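Local coordinates for inner membrane protein (PDB 2QJV) that probably isomerises sugar acids such as glucuronate, as a metal-binding member of the KduI/IolB family of cupins, at residues S77-I82 and R191-Q196; G114-R119 and S147-S152; L139-L144 and V155-T160; F198-V203 and A232-Y237. The protein carries 2 engineered substitutions. All coordinates share one frame; numbering follows the deposited sequence.

Contact 1 of 4, residues S77-I82 and R191-Q196; sequences SPFERI and RFNPPQ. With SO4 (sulfate ion), chain I; SO4 (sulfate ion), chain J.
At the junction of the two halves of this cupin-clan protein, Phe79 and Pro78 of a short 3-10 segment pack against Arg191 and Asn193 at the end of strand 181-193. Asn193 CB sits over the centre of the Phe79 ring, a CH-pi contact 3.5 Å from the centroid and 5° off the ring normal. The far edge of the ring meets backbone: Phe79 CZ is 3.5 Å from Arg191 O, near the ring plane. CB of Phe79 already points to the strand, and chi1 of -70° sets CG anti to the carbonyl carbon. Pro78 crosses the Arg191 side chain at about a right angle, with CG over one face of the guanidinium toward its rim. The arginine chain is bent at chi2 and chi3. Its NE pairs with Glu104. NH1 bonds O1 of a sulfate at 2.9 Å and also Asn218, while the bond from NH2 to O4 of that sulfate is long and weak. Asn218 and Arg219 bind this ion too. Ser77 OG accepts from Phe79 N at 3.1 Å, an ST turn. A second sulfate is bound by His130 and by Arg81, NE to O4 and NH2 to O2. The two segments thus meet by van der Waals and CH-pi contacts, while the charge of Arg191 is answered by Glu104 and by an anion probably from the crystallisation liquor.

Contact 2 of 4, residues G114-R119 and S147-S152; sequences GELPVR and SQLADS
Arg119 grips the backbone carbonyl of Leu149 end-on, with NH1 at 2.9 Å and NH2 at 3.0 Å from Leu149 O. The oxygen lies near the guanidinium plane. NH2 meets it on a lone pair, whereas NH1 is tilted 33° from the carbonyl plane. The arginine chain is extended from CG to NE, which carries the charged end across to the other loop. Beside this fork, Leu116 crosses Leu149 at about a right angle. Leu116 CD1 reaches Ala150 CA at 3.5 Å and Leu149 CB at 3.9 Å. At the other end Gly114 N donates to Asp151 OD2 at 2.9 Å, coming from above the carboxylate plane. Two waters bridge the loops. One accepts from Leu116 N and donates to Asp151 OD1; the other accepts from Arg119 NH2 and donates to Gln148 OE1.

Further out, Asp151 OD2 also receives Phe113 N, so one carboxylate oxygen holds two successive amides. Glu50 accepts from the backbone N of Asp151 and Ser152, and Tyr88 packs against Leu116, Arg119 and Asp151. It is a surface contact between two irregular loops, one joining strands 104-111 and 119-121, the other 138-142 and 154-160, which links two sheets of a cupin-clan fold.

Contact 3 of 4, residues L139-L144 and V155-T160; sequences LVHNIL and VVEVYT
His141 and Glu157 face each other as a hydrogen-bonded pair in the antiparallel hairpin of strands 138-142 and 154-160. Their main chains are joined both ways, His141 N to Glu157 O at 2.9 Å and Glu157 N to His141 O at 3.0 Å. Their side chains are joined too. His141 ND1 donates to Glu157 OE2 at 2.9 Å, in the imidazole plane and on the anti lone pair of the oxygen. CG of Glu157 stands between its own N and carbonyl carbon (chi1 68°), where it packs on His141 CB.

Tyr159 turns its ring edge toward the His141 face in an offset edge-to-face pair, with planes at 67°, while its OH bonds Pro78 O. Leu139 lies alongside Tyr159. These two form a second doubly bonded pair, Leu139 N to Tyr159 O at 3.2 Å and Tyr159 N to Leu139 O at 2.9 Å. In a third, Leu144 N donates to Val155 O (3.0 Å) and Val155 N to Leu144 O (2.9 Å). The register slips by one residue between His141-Glu157 and Leu144-Val155, where Ile143 and Leu144 both face Val155, a classic beta bulge. Val140 points to the opposite face from His141, and its CG1 touches Val156 CG2 at 3.5 Å. The buried Glu157 carboxylate is gripped at OE2 by His141 and Arg75 and at OE1 by the Tyr240 hydroxyl, which fixes its rotation.

Contact 4 of 4, residues F198-V203 and A232-Y237; sequences FCLQRV and ATIAGY
Two backbone hydrogen bonds pair Leu200 with Ala232. Leu200 N donates to Ala232 O at 2.9 Å and Ala232 N to Leu200 O at 2.8 Å. Beyond Cys199 and Thr233 a water bridges the segments. It donates to Phe198 O at 2.9 Å and to Tyr237 O at 2.8 Å, and accepts from Ile234 N at 3.0 Å. Phe198 N is buried here without a partner in the model.

The pairing belongs to the four-stranded antiparallel sheet, where strand 198-204 runs between 231-233 and 211-217. Segment 232-237 then leaves the sheet through a type II beta turn from Ile234 to Tyr237, closed by Tyr237 N to Ile234 O. Gly236 takes the positive phi (95°) of that turn.

Apolar contacts centre on Ile234. Its CG1 lies 3.9 Å from Phe198 CE2, obliquely to the ring. CG1 is anti to the Ile234 carbonyl carbon (chi1 -64°), which sets it against Phe198. Leu200 CD1 comes more loosely to Ile234 CD1.

Other carbons pack against backbone oxygens. Ile234 CG1 is 3.5 Å from Phe198 O, and Cys199 CB is 3.4 Å from Ala232 O.

The turn itself bonds to the second subunit. Tyr237 OH bonds His260 and Trp262 of that subunit, Ala235 N its Thr165 and Ala235 O its Trp168. Ile234 packs on the same Trp168.

Overall arrangement
Contact 3 lies nearest the centre of the chain, about 8 Å from it, and touches the other three. Contacts 1 and 3 both reach the five-stranded sheet of strands 127-131, 138-142, 154-160, 238-246 and 181-193; their centres are about 14 Å apart. Contact 4 uses the four-stranded sheet and follows contact 1 directly, since strand 181-193 leads into 198-204. Contact 2 is on the opposite side of the chain's centre from contacts 1 and 4, about 34 Å from contact 4 between centres. Along the chain, contacts 2 and 3 alternate their segments, and both fall between the two segments of contact 1. Contacts 1 and 4 also touch the second subunit, so this end of the chain lies at a subunit interface.

Contact 1 of 4, residues S77-I82 and R191-Q196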
# COMPACT_ATOMS: atom_id res chain seq x y z
N SER A 77 -28.24 19.93 -18.41
CA SER A 77 -27.17 18.94 -18.38
C SER A 77 -25.87 19.58 -18.90
O SER A 77 -25.90 20.34 -19.88
CB SER A 77 -27.48 17.73 -19.25
OG SER A 77 -26.32 16.90 -19.34
N PRO A 78 -24.73 19.25 -18.30
CA PRO A 78 -23.47 19.78 -18.89
C PRO A 78 -23.25 19.31 -20.38
O PRO A 78 -22.68 20.03 -21.18
CB PRO A 78 -22.39 19.27 -17.91
CG PRO A 78 -22.99 18.04 -17.32
CD PRO A 78 -24.44 18.41 -17.12
N PHE A 79 -23.86 18.18 -20.74
CA PHE A 79 -23.73 17.57 -22.06
C PHE A 79 -24.52 18.26 -23.20
O PHE A 79 -24.51 17.79 -24.34
CB PHE A 79 -24.00 16.05 -21.94
CG PHE A 79 -22.90 15.35 -21.21
CD1 PHE A 79 -21.66 15.17 -21.83
CD2 PHE A 79 -23.04 14.96 -19.88
CE1 PHE A 79 -20.58 14.59 -21.15
CE2 PHE A 79 -21.98 14.36 -19.19
CZ PHE A 79 -20.76 14.18 -19.83
N GLU A 80 -25.16 19.38 -22.89
CA GLU A 80 -25.76 20.24 -23.91
C GLU A 80 -24.65 20.97 -24.69
O GLU A 80 -24.92 21.46 -25.78
CB GLU A 80 -26.75 21.24 -23.32
CG GLU A 80 -28.03 20.55 -22.85
CD GLU A 80 -29.10 21.51 -22.36
OE1 GLU A 80 -29.20 22.63 -22.89
OE2 GLU A 80 -29.88 21.12 -21.46
N ARG A 81 -23.43 21.04 -24.12
CA ARG A 81 -22.24 21.63 -24.79
C ARG A 81 -22.42 23.13 -25.11
O ARG A 81 -21.99 23.63 -26.16
CB ARG A 81 -21.86 20.89 -26.06
CG ARG A 81 -21.50 19.42 -25.85
CD ARG A 81 -21.28 18.73 -27.15
NE ARG A 81 -20.09 19.13 -27.92
CZ ARG A 81 -18.86 18.62 -27.78
NH1 ARG A 81 -18.59 17.66 -26.92
NH2 ARG A 81 -17.89 19.05 -28.56
N ILE A 82 -23.05 23.82 -24.16
CA ILE A 82 -23.25 25.26 -24.23
C ILE A 82 -22.69 25.82 -22.92
O ILE A 82 -22.68 25.11 -21.89
CB ILE A 82 -24.75 25.67 -24.54
CG1 ILE A 82 -25.70 25.32 -23.36
CG2 ILE A 82 -25.21 25.11 -25.92
CD1 ILE A 82 -27.15 25.78 -23.58
N ARG A 191 -17.78 14.10 -15.31
CA ARG A 191 -19.13 13.68 -15.70
C ARG A 191 -19.04 12.83 -16.97
O ARG A 191 -18.13 13.03 -17.81
CB ARG A 191 -20.06 14.88 -15.88
CG ARG A 191 -20.18 15.79 -14.65
CD ARG A 191 -21.07 15.22 -13.53
NE ARG A 191 -22.42 15.75 -13.62
CZ ARG A 191 -23.42 15.23 -14.29
NH1 ARG A 191 -23.33 14.10 -14.95
NH2 ARG A 191 -24.56 15.87 -14.29
N PHE A 192 -19.99 11.90 -17.11
CA PHE A 192 -20.08 10.97 -18.24
C PHE A 192 -21.46 10.89 -18.85
O PHE A 192 -22.49 11.08 -18.17
CB PHE A 192 -19.60 9.56 -17.84
CG PHE A 192 -18.20 9.55 -17.38
CD1 PHE A 192 -17.15 9.42 -18.30
CD2 PHE A 192 -17.91 9.77 -16.03
CE1 PHE A 192 -15.85 9.53 -17.86
CE2 PHE A 192 -16.60 9.90 -15.61
CZ PHE A 192 -15.58 9.74 -16.51
N ASN A 193 -21.46 10.68 -20.17
CA ASN A 193 -22.63 10.46 -20.98
C ASN A 193 -22.38 9.29 -21.95
O ASN A 193 -21.52 9.39 -22.84
CB ASN A 193 -23.09 11.73 -21.72
CG ASN A 193 -24.42 11.54 -22.39
OD1 ASN A 193 -25.32 10.94 -21.84
ND2 ASN A 193 -24.55 12.04 -23.61
N PRO A 194 -23.12 8.17 -21.78
CA PRO A 194 -24.13 7.86 -20.73
C PRO A 194 -23.51 7.86 -19.32
O PRO A 194 -22.29 7.73 -19.19
CB PRO A 194 -24.70 6.49 -21.16
CG PRO A 194 -24.31 6.34 -22.59
CD PRO A 194 -23.04 7.10 -22.78
N PRO A 195 -24.33 8.04 -18.26
CA PRO A 195 -23.80 8.26 -16.90
C PRO A 195 -23.04 7.13 -16.21
O PRO A 195 -22.27 7.45 -15.28
CB PRO A 195 -25.08 8.62 -16.07
CG PRO A 195 -26.20 8.06 -16.84
CD PRO A 195 -25.81 8.03 -18.29
N GLN A 196 -23.16 5.88 -16.66
CA GLN A 196 -22.48 4.76 -15.98
C GLN A 196 -21.01 4.58 -16.43
O GLN A 196 -20.33 3.65 -15.97
CB GLN A 196 -23.23 3.42 -16.14
CG GLN A 196 -23.19 2.77 -17.54
CD GLN A 196 -24.24 3.27 -18.51
OE1 GLN A 196 -24.74 4.40 -18.40
NE2 GLN A 196 -24.59 2.41 -19.47
S SO4 I . -19.26 21.58 -30.86
O1 SO4 I . -18.97 23.02 -31.02
O2 SO4 I . -17.96 20.97 -30.54
O3 SO4 I . -19.76 20.99 -32.12
O4 SO4 I . -20.33 21.38 -29.87
S SO4 J . -26.69 12.18 -14.57
O1 SO4 J . -25.43 12.19 -15.33
O2 SO4 J . -26.68 11.29 -13.42
O3 SO4 J . -27.76 11.59 -15.41
O4 SO4 J . -27.04 13.57 -14.23

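Contact 2 of 4, residues G114-R119 and S147-S152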
# COMPACT_ATOMS: atom_id res chain seq x y z
N GLY A 114 -8.89 40.96 -2.63
CA GLY A 114 -9.11 42.14 -3.42
C GLY A 114 -10.44 42.82 -3.20
O GLY A 114 -11.18 42.49 -2.28
N GLU A 115 -10.79 43.70 -4.12
CA GLU A 115 -12.03 44.46 -4.00
C GLU A 115 -12.86 44.50 -5.29
O GLU A 115 -13.56 45.47 -5.59
CB GLU A 115 -11.67 45.85 -3.50
CG GLU A 115 -10.64 46.59 -4.35
CD GLU A 115 -10.19 47.87 -3.69
OE1 GLU A 115 -9.76 47.80 -2.51
OE2 GLU A 115 -10.24 48.93 -4.35
N LEU A 116 -12.80 43.40 -6.02
CA LEU A 116 -13.63 43.24 -7.22
C LEU A 116 -15.10 43.15 -6.83
O LEU A 116 -15.42 42.70 -5.72
CB LEU A 116 -13.22 41.99 -7.99
CG LEU A 116 -11.81 42.02 -8.60
CD1 LEU A 116 -11.45 40.61 -9.10
CD2 LEU A 116 -11.70 43.09 -9.70
N PRO A 117 -16.01 43.63 -7.70
CA PRO A 117 -17.41 43.48 -7.36
C PRO A 117 -17.97 42.11 -7.71
O PRO A 117 -17.36 41.34 -8.48
CB PRO A 117 -18.09 44.54 -8.25
CG PRO A 117 -17.25 44.57 -9.47
CD PRO A 117 -15.83 44.39 -8.95
N VAL A 118 -19.10 41.79 -7.10
CA VAL A 118 -19.88 40.65 -7.49
C VAL A 118 -20.20 40.82 -9.00
O VAL A 118 -20.53 41.91 -9.44
CB VAL A 118 -21.22 40.58 -6.68
CG1 VAL A 118 -22.24 39.58 -7.30
CG2 VAL A 118 -20.96 40.29 -5.19
N ARG A 119 -20.07 39.76 -9.80
CA ARG A 119 -20.47 39.87 -11.21
C ARG A 119 -20.97 38.56 -11.79
O ARG A 119 -20.53 37.49 -11.41
CB ARG A 119 -19.32 40.41 -12.10
CG ARG A 119 -18.20 39.48 -12.42
CD ARG A 119 -17.20 40.09 -13.39
NE ARG A 119 -16.24 39.09 -13.91
CZ ARG A 119 -15.16 38.64 -13.28
NH1 ARG A 119 -14.81 39.05 -12.06
NH2 ARG A 119 -14.41 37.74 -13.90
N SER A 147 -6.82 35.98 -18.07
CA SER A 147 -7.05 37.21 -18.78
C SER A 147 -8.33 37.94 -18.32
O SER A 147 -8.61 39.02 -18.83
CB SER A 147 -7.15 36.93 -20.29
OG SER A 147 -8.12 35.91 -20.50
N GLN A 148 -9.09 37.34 -17.41
CA GLN A 148 -10.29 37.95 -16.79
C GLN A 148 -9.95 38.18 -15.31
O GLN A 148 -8.96 37.68 -14.82
CB GLN A 148 -11.52 37.08 -16.97
CG GLN A 148 -11.98 37.03 -18.44
CD GLN A 148 -12.53 38.37 -18.92
OE1 GLN A 148 -13.44 38.91 -18.32
NE2 GLN A 148 -11.98 38.88 -20.01
N LEU A 149 -10.78 38.96 -14.61
CA LEU A 149 -10.49 39.39 -13.24
C LEU A 149 -10.95 38.45 -12.11
O LEU A 149 -12.09 38.01 -12.06
CB LEU A 149 -11.08 40.81 -13.01
CG LEU A 149 -10.58 41.94 -13.89
CD1 LEU A 149 -11.40 43.23 -13.64
CD2 LEU A 149 -9.08 42.23 -13.73
N ALA A 150 -10.00 38.14 -11.22
CA ALA A 150 -10.20 37.41 -9.98
C ALA A 150 -8.88 37.54 -9.19
O ALA A 150 -7.83 37.83 -9.76
CB ALA A 150 -10.62 35.93 -10.19
N ASP A 151 -8.93 37.33 -7.87
CA ASP A 151 -7.73 37.40 -7.07
C ASP A 151 -6.82 36.17 -7.26
O ASP A 151 -5.60 36.26 -7.31
CB ASP A 151 -8.05 37.49 -5.56
CG ASP A 151 -8.98 38.63 -5.18
OD1 ASP A 151 -9.22 39.57 -5.98
OD2 ASP A 151 -9.51 38.53 -4.04
N SER A 152 -7.46 35.02 -7.35
CA SER A 152 -6.80 33.70 -7.30
C SER A 152 -7.35 32.66 -8.29
O SER A 152 -6.57 31.94 -8.95
CB SER A 152 -6.95 33.16 -5.87
OG SER A 152 -6.25 33.98 -4.93
O HOH W 1 -11.70 40.62 -5.33
O HOH W 2 -15.49 37.28 -16.77

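Contact 3 of 4, residues L139-L144 and V155-T160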
# COMPACT_ATOMS: atom_id res chain seq x y z
N LEU A 139 -13.57 20.57 -26.75
CA LEU A 139 -14.27 21.82 -26.66
C LEU A 139 -13.91 22.35 -25.28
O LEU A 139 -14.02 21.63 -24.29
CB LEU A 139 -15.79 21.64 -26.84
CG LEU A 139 -16.70 22.80 -26.50
CD1 LEU A 139 -16.42 24.02 -27.43
CD2 LEU A 139 -18.15 22.36 -26.61
N VAL A 140 -13.48 23.62 -25.23
CA VAL A 140 -13.05 24.28 -24.01
C VAL A 140 -13.87 25.58 -23.80
O VAL A 140 -14.06 26.35 -24.74
CB VAL A 140 -11.51 24.55 -24.07
CG1 VAL A 140 -10.98 25.30 -22.81
CG2 VAL A 140 -10.74 23.24 -24.36
N HIS A 141 -14.42 25.72 -22.59
CA HIS A 141 -15.13 26.90 -22.11
C HIS A 141 -14.34 27.55 -20.98
O HIS A 141 -14.26 27.04 -19.84
CB HIS A 141 -16.54 26.57 -21.59
CG HIS A 141 -17.49 26.04 -22.63
ND1 HIS A 141 -18.61 25.31 -22.28
CD2 HIS A 141 -17.49 26.10 -23.99
CE1 HIS A 141 -19.27 24.98 -23.38
NE2 HIS A 141 -18.60 25.43 -24.43
N ASN A 142 -13.71 28.69 -21.31
CA ASN A 142 -12.94 29.47 -20.32
C ASN A 142 -13.86 30.36 -19.50
O ASN A 142 -14.14 31.52 -19.86
CB ASN A 142 -11.82 30.26 -21.02
CG ASN A 142 -10.76 29.34 -21.62
OD1 ASN A 142 -10.55 29.30 -22.85
ND2 ASN A 142 -10.11 28.57 -20.76
N ILE A 143 -14.37 29.78 -18.42
CA ILE A 143 -15.28 30.46 -17.49
C ILE A 143 -14.57 31.63 -16.76
O ILE A 143 -15.08 32.73 -16.72
CB ILE A 143 -15.91 29.47 -16.47
CG1 ILE A 143 -16.84 28.49 -17.19
CG2 ILE A 143 -16.64 30.26 -15.32
CD1 ILE A 143 -17.27 27.29 -16.37
N LEU A 144 -13.38 31.38 -16.24
CA LEU A 144 -12.64 32.36 -15.49
C LEU A 144 -11.13 32.20 -15.75
O LEU A 144 -10.41 31.60 -14.95
CB LEU A 144 -12.99 32.29 -14.00
CG LEU A 144 -12.46 33.41 -13.09
CD1 LEU A 144 -12.64 34.82 -13.71
CD2 LEU A 144 -13.13 33.28 -11.71
N VAL A 155 -10.84 29.00 -13.66
CA VAL A 155 -11.92 28.01 -13.85
C VAL A 155 -12.13 27.75 -15.34
O VAL A 155 -12.19 28.68 -16.16
CB VAL A 155 -13.27 28.44 -13.17
CG1 VAL A 155 -14.36 27.35 -13.32
CG2 VAL A 155 -13.06 28.81 -11.68
N VAL A 156 -12.18 26.46 -15.69
CA VAL A 156 -12.39 26.05 -17.07
C VAL A 156 -13.21 24.75 -17.07
O VAL A 156 -13.15 23.98 -16.12
CB VAL A 156 -11.01 25.85 -17.80
CG1 VAL A 156 -10.19 24.73 -17.13
CG2 VAL A 156 -11.16 25.59 -19.30
N GLU A 157 -14.00 24.53 -18.13
CA GLU A 157 -14.69 23.26 -18.34
C GLU A 157 -14.28 22.74 -19.76
O GLU A 157 -14.11 23.51 -20.72
CB GLU A 157 -16.21 23.34 -18.06
CG GLU A 157 -17.00 24.17 -18.99
CD GLU A 157 -18.47 24.31 -18.64
OE1 GLU A 157 -18.93 23.93 -17.53
OE2 GLU A 157 -19.13 24.92 -19.47
N VAL A 158 -14.09 21.43 -19.85
CA VAL A 158 -13.62 20.76 -21.05
C VAL A 158 -14.48 19.52 -21.39
O VAL A 158 -14.89 18.79 -20.48
CB VAL A 158 -12.12 20.34 -20.88
CG1 VAL A 158 -11.58 19.62 -22.15
CG2 VAL A 158 -11.25 21.55 -20.51
N TYR A 159 -14.75 19.35 -22.69
CA TYR A 159 -15.51 18.24 -23.25
C TYR A 159 -14.61 17.41 -24.10
O TYR A 159 -14.04 17.88 -25.07
CB TYR A 159 -16.68 18.70 -24.11
CG TYR A 159 -17.69 19.51 -23.38
CD1 TYR A 159 -17.47 20.85 -23.11
CD2 TYR A 159 -18.89 18.95 -23.01
CE1 TYR A 159 -18.41 21.61 -22.46
CE2 TYR A 159 -19.83 19.69 -22.35
CZ TYR A 159 -19.60 21.02 -22.09
OH TYR A 159 -20.55 21.74 -21.41
N THR A 160 -14.49 16.13 -23.71
CA THR A 160 -13.64 15.17 -24.39
C THR A 160 -14.52 14.03 -24.90
O THR A 160 -15.04 13.25 -24.13
CB THR A 160 -12.48 14.67 -23.48
OG1 THR A 160 -11.84 15.78 -22.84
CG2 THR A 160 -11.42 13.83 -24.32

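Contact 4 of 4, residues F198-V203 and A232-Y237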
# COMPACT_ATOMS: atom_id res chain seq x y z
N PHE A 198 -16.83 5.59 -17.33
CA PHE A 198 -15.63 6.01 -16.64
C PHE A 198 -14.56 6.42 -17.66
O PHE A 198 -14.70 6.20 -18.85
CB PHE A 198 -15.11 4.90 -15.69
CG PHE A 198 -14.57 3.68 -16.40
CD1 PHE A 198 -15.41 2.60 -16.70
CD2 PHE A 198 -13.22 3.57 -16.73
CE1 PHE A 198 -14.91 1.44 -17.33
CE2 PHE A 198 -12.73 2.42 -17.40
CZ PHE A 198 -13.57 1.36 -17.68
N CYS A 199 -13.53 7.08 -17.14
CA CYS A 199 -12.32 7.39 -17.86
C CYS A 199 -11.17 6.94 -16.96
O CYS A 199 -11.38 6.57 -15.78
CB CYS A 199 -12.20 8.88 -18.21
SG CYS A 199 -11.90 9.98 -16.85
N LEU A 200 -9.98 6.94 -17.53
CA LEU A 200 -8.75 6.65 -16.81
C LEU A 200 -7.88 7.92 -16.79
O LEU A 200 -7.48 8.46 -17.85
CB LEU A 200 -8.01 5.48 -17.45
CG LEU A 200 -8.82 4.16 -17.53
CD1 LEU A 200 -8.06 3.07 -18.29
CD2 LEU A 200 -9.24 3.66 -16.14
N GLN A 201 -7.63 8.42 -15.59
CA GLN A 201 -6.80 9.63 -15.42
C GLN A 201 -5.52 9.22 -14.68
O GLN A 201 -5.58 8.48 -13.71
CB GLN A 201 -7.55 10.75 -14.69
CG GLN A 201 -6.71 12.03 -14.56
CD GLN A 201 -7.47 13.29 -14.26
OE1 GLN A 201 -8.61 13.28 -13.78
NE2 GLN A 201 -6.83 14.42 -14.51
N ARG A 202 -4.37 9.65 -15.18
CA ARG A 202 -3.10 9.30 -14.59
C ARG A 202 -2.40 10.59 -14.12
O ARG A 202 -2.26 11.52 -14.89
CB ARG A 202 -2.23 8.55 -15.61
CG ARG A 202 -0.89 8.13 -15.11
CD ARG A 202 0.03 7.81 -16.24
NE ARG A 202 1.35 7.42 -15.78
CZ ARG A 202 2.41 7.35 -16.55
NH1 ARG A 202 2.37 7.76 -17.83
NH2 ARG A 202 3.56 6.97 -16.03
N VAL A 203 -2.01 10.62 -12.85
CA VAL A 203 -1.24 11.71 -12.27
C VAL A 203 0.17 11.19 -11.96
O VAL A 203 0.38 10.27 -11.19
CB VAL A 203 -1.95 12.34 -11.02
CG1 VAL A 203 -1.07 13.44 -10.42
CG2 VAL A 203 -3.33 12.91 -11.43
N ALA A 232 -7.60 9.86 -20.24
CA ALA A 232 -7.88 8.93 -21.34
C ALA A 232 -9.34 8.47 -21.25
O ALA A 232 -9.75 7.82 -20.28
CB ALA A 232 -6.91 7.72 -21.37
N THR A 233 -10.13 8.84 -22.24
CA THR A 233 -11.53 8.44 -22.30
C THR A 233 -11.67 7.05 -22.98
O THR A 233 -10.80 6.57 -23.69
CB THR A 233 -12.45 9.52 -23.00
OG1 THR A 233 -12.14 9.58 -24.38
CG2 THR A 233 -12.30 10.92 -22.37
N ILE A 234 -12.85 6.46 -22.77
CA ILE A 234 -13.24 5.12 -23.14
C ILE A 234 -14.36 5.13 -24.17
O ILE A 234 -15.34 5.86 -24.00
CB ILE A 234 -13.72 4.39 -21.81
CG1 ILE A 234 -12.54 4.27 -20.81
CG2 ILE A 234 -14.36 3.06 -22.03
CD1 ILE A 234 -11.37 3.49 -21.30
N ALA A 235 -14.20 4.36 -25.24
CA ALA A 235 -15.22 4.21 -26.30
C ALA A 235 -16.63 4.03 -25.70
O ALA A 235 -16.85 3.19 -24.82
CB ALA A 235 -14.89 3.06 -27.24
N GLY A 236 -17.59 4.81 -26.21
CA GLY A 236 -18.97 4.77 -25.73
C GLY A 236 -19.33 5.78 -24.66
O GLY A 236 -20.50 6.11 -24.50
N TYR A 237 -18.33 6.32 -23.96
CA TYR A 237 -18.55 7.28 -22.88
C TYR A 237 -17.88 8.63 -23.07
O TYR A 237 -16.67 8.79 -22.87
CB TYR A 237 -18.14 6.68 -21.54
CG TYR A 237 -18.95 5.46 -21.20
CD1 TYR A 237 -20.30 5.58 -20.87
CD2 TYR A 237 -18.39 4.18 -21.21
CE1 TYR A 237 -21.06 4.48 -20.55
CE2 TYR A 237 -19.18 3.04 -20.91
CZ TYR A 237 -20.49 3.21 -20.60
OH TYR A 237 -21.25 2.10 -20.28
O HOH W 3 -14.69 8.06 -21.06